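PDB 3RAG: uncharacterized protein from Alicyclobacillus acidocaldarius subsp. acidocaldarius, which is of unknown function but has a von Willebrand factor type A-like fold and carries a bound sodium ion. Local coordinates for residues 174-179 and 189-194. Residues are numbered along the deposited sequence; the frame is centred on the assembly and turned at random.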
loop_
_atom_site.group_PDB
_atom_site.type_symbol
_atom_site.label_atom_id
_atom_site.label_comp_id
_atom_site.label_asym_id
_atom_site.label_seq_id
_atom_site.Cartn_x
_atom_site.Cartn_y
_atom_site.Cartn_z
ATOM N N VAL A 174 7.636 6.605 -3.778
ATOM C CA VAL A 174 6.240 6.743 -3.348
ATOM C C VAL A 174 5.501 7.686 -4.280
ATOM O O VAL A 174 5.982 8.786 -4.620
ATOM C CB VAL A 174 6.142 7.230 -1.873
ATOM C CG1 VAL A 174 6.821 8.582 -1.714
ATOM C CG2 VAL A 174 4.688 7.309 -1.404
ATOM N N SER A 175 4.310 7.264 -4.696
ATOM C CA SER A 175 3.429 8.133 -5.477
ATOM C C SER A 175 2.128 8.245 -4.693
ATOM O O SER A 175 1.787 7.344 -3.912
ATOM C CB SER A 175 3.163 7.494 -6.844
ATOM O OG SER A 175 2.199 8.235 -7.574
ATOM N N VAL A 176 1.403 9.343 -4.881
ATOM C CA VAL A 176 0.145 9.508 -4.170
ATOM C C VAL A 176 -0.948 9.823 -5.181
ATOM O O VAL A 176 -0.763 10.637 -6.105
ATOM C CB VAL A 176 0.239 10.674 -3.141
ATOM C CG1 VAL A 176 -1.113 10.911 -2.453
ATOM C CG2 VAL A 176 1.387 10.427 -2.130
ATOM N N ILE A 177 -2.078 9.144 -5.041
ATOM C CA ILE A 177 -3.234 9.534 -5.810
ATOM C C ILE A 177 -4.418 9.747 -4.903
ATOM O O ILE A 177 -4.484 9.197 -3.798
ATOM C CB ILE A 177 -3.591 8.526 -6.914
ATOM C CG1 ILE A 177 -4.027 7.214 -6.336
ATOM C CG2 ILE A 177 -2.418 8.265 -7.840
ATOM C CD1 ILE A 177 -4.206 6.166 -7.442
ATOM N N ALA A 178 -5.340 10.578 -5.369
ATOM C CA ALA A 178 -6.591 10.847 -4.683
ATOM C C ALA A 178 -7.750 10.311 -5.523
ATOM O O ALA A 178 -7.687 10.303 -6.748
ATOM C CB ALA A 178 -6.774 12.351 -4.502
ATOM N N PHE A 179 -8.808 9.874 -4.853
ATOM C CA PHE A 179 -10.019 9.454 -5.525
ATOM C C PHE A 179 -11.204 9.961 -4.721
ATOM O O PHE A 179 -11.268 9.765 -3.512
ATOM C CB PHE A 179 -10.077 7.920 -5.734
ATOM C CG PHE A 179 -10.073 7.098 -4.458
ATOM C CD1 PHE A 179 -11.257 6.543 -3.986
ATOM C CD2 PHE A 179 -8.894 6.856 -3.756
ATOM C CE1 PHE A 179 -11.276 5.769 -2.838
ATOM C CE2 PHE A 179 -8.892 6.055 -2.577
ATOM C CZ PHE A 179 -10.083 5.512 -2.124
ATOM N N LEU A 189 -3.674 12.394 -9.904
ATOM C CA LEU A 189 -2.307 12.106 -9.501
ATOM C C LEU A 189 -1.819 13.263 -8.637
ATOM O O LEU A 189 -1.664 14.386 -9.119
ATOM C CB LEU A 189 -1.409 11.946 -10.723
ATOM C CG LEU A 189 0.064 11.647 -10.395
ATOM C CD1 LEU A 189 0.206 10.260 -9.804
ATOM C CD2 LEU A 189 0.929 11.803 -11.647
ATOM N N VAL A 190 -1.571 12.998 -7.362
ATOM C CA VAL A 190 -1.120 14.047 -6.445
ATOM C C VAL A 190 0.388 14.292 -6.583
ATOM O O VAL A 190 0.852 15.451 -6.637
ATOM C CB VAL A 190 -1.501 13.710 -4.974
ATOM C CG1 VAL A 190 -1.009 14.802 -4.026
ATOM C CG2 VAL A 190 -3.002 13.572 -4.866
ATOM N N GLN A 191 1.156 13.209 -6.632
ATOM C CA GLN A 191 2.559 13.335 -6.986
ATOM C C GLN A 191 3.005 12.088 -7.707
ATOM O O GLN A 191 2.515 11.001 -7.430
ATOM C CB GLN A 191 3.413 13.542 -5.747
ATOM C CG GLN A 191 3.511 12.286 -4.841
ATOM C CD GLN A 191 4.586 12.450 -3.781
ATOM O OE1 GLN A 191 5.536 11.647 -3.684
ATOM N NE2 GLN A 191 4.458 13.503 -2.988
ATOM N N PRO A 192 3.928 12.250 -8.650
ATOM C CA PRO A 192 4.542 11.095 -9.302
ATOM C C PRO A 192 5.493 10.441 -8.320
ATOM O O PRO A 192 5.727 11.002 -7.251
ATOM C CB PRO A 192 5.318 11.713 -10.474
ATOM C CG PRO A 192 5.529 13.141 -10.095
ATOM C CD PRO A 192 4.346 13.531 -9.246
ATOM N N PHE A 193 6.037 9.279 -8.669
ATOM C CA PHE A 193 7.009 8.618 -7.790
ATOM C C PHE A 193 8.186 9.492 -7.388
ATOM O O PHE A 193 8.819 10.139 -8.231
ATOM C CB PHE A 193 7.531 7.334 -8.424
ATOM C CG PHE A 193 6.519 6.229 -8.448
ATOM C CD1 PHE A 193 6.213 5.538 -7.295
ATOM C CD2 PHE A 193 5.850 5.905 -9.619
ATOM C CE1 PHE A 193 5.277 4.513 -7.306
ATOM C CE2 PHE A 193 4.913 4.876 -9.630
ATOM C CZ PHE A 193 4.642 4.180 -8.477
ATOM N N SER A 194 8.477 9.493 -6.093
ATOM C CA SER A 194 9.566 10.291 -5.556
ATOM C C SER A 194 10.054 9.652 -4.265
ATOM O O SER A 194 9.361 8.841 -3.664
ATOM C CB SER A 194 9.075 11.715 -5.274
ATOM O OG SER A 194 10.055 12.455 -4.563
#
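The Phe193 ring lies against Ser175: CB of Ser175 stands over the centre of one face, 14° off the ring normal, a CH-pi contact, while Val174 N lies in plane at the ring's edge. Phe193 belongs to a beta hairpin whose strand 188-194 forms one edge of the von Willebrand factor type A sheet; the ring links that edge strand to His228 of helix 214-232, on which it stacks, and reaches past strand 172-179 to Val138 of strand 135-142. An alanine in place of Phe193 would probably leave Ser175 CB without its aromatic cover and His228 without its stacking partner. The two strands run close to antiparallel, and the pairing is interrupted by a classic beta bulge, two residues of one strand, Val190 and Gln191, set against the single Val176 of the other. The evidence is a shared acceptor: Val176 O takes Val190 N at 2.8 Å and Gln191 N at 3.3 Å. Nearer the Phe193 end, a second shift of register brings Val174 opposite Ser194, and Val174 N bonds almost straight to Ser194 O (2.8 Å, N-H...O angle 176°). Val176 CG1 packs on Val190 CB at 3.8 Å, and both valines rest on Leu202 of helix 199-205. Ile177 and Leu189 form a non-hydrogen-bonded pair on the face where Ile177 meets Leu224 of helix 214-232; their side chains cross at about a right angle, with Ile177 CG2 3.8 Å from Leu189 CD1. Gln191 O is gripped twice, by Val176 N at 3.2 Å and by the Ser175 hydroxyl. With OG anti to the backbone N (chi1 174°), Ser175 donates to Gln191 O in the carbonyl plane, the OG to O distance being 2.8 Å.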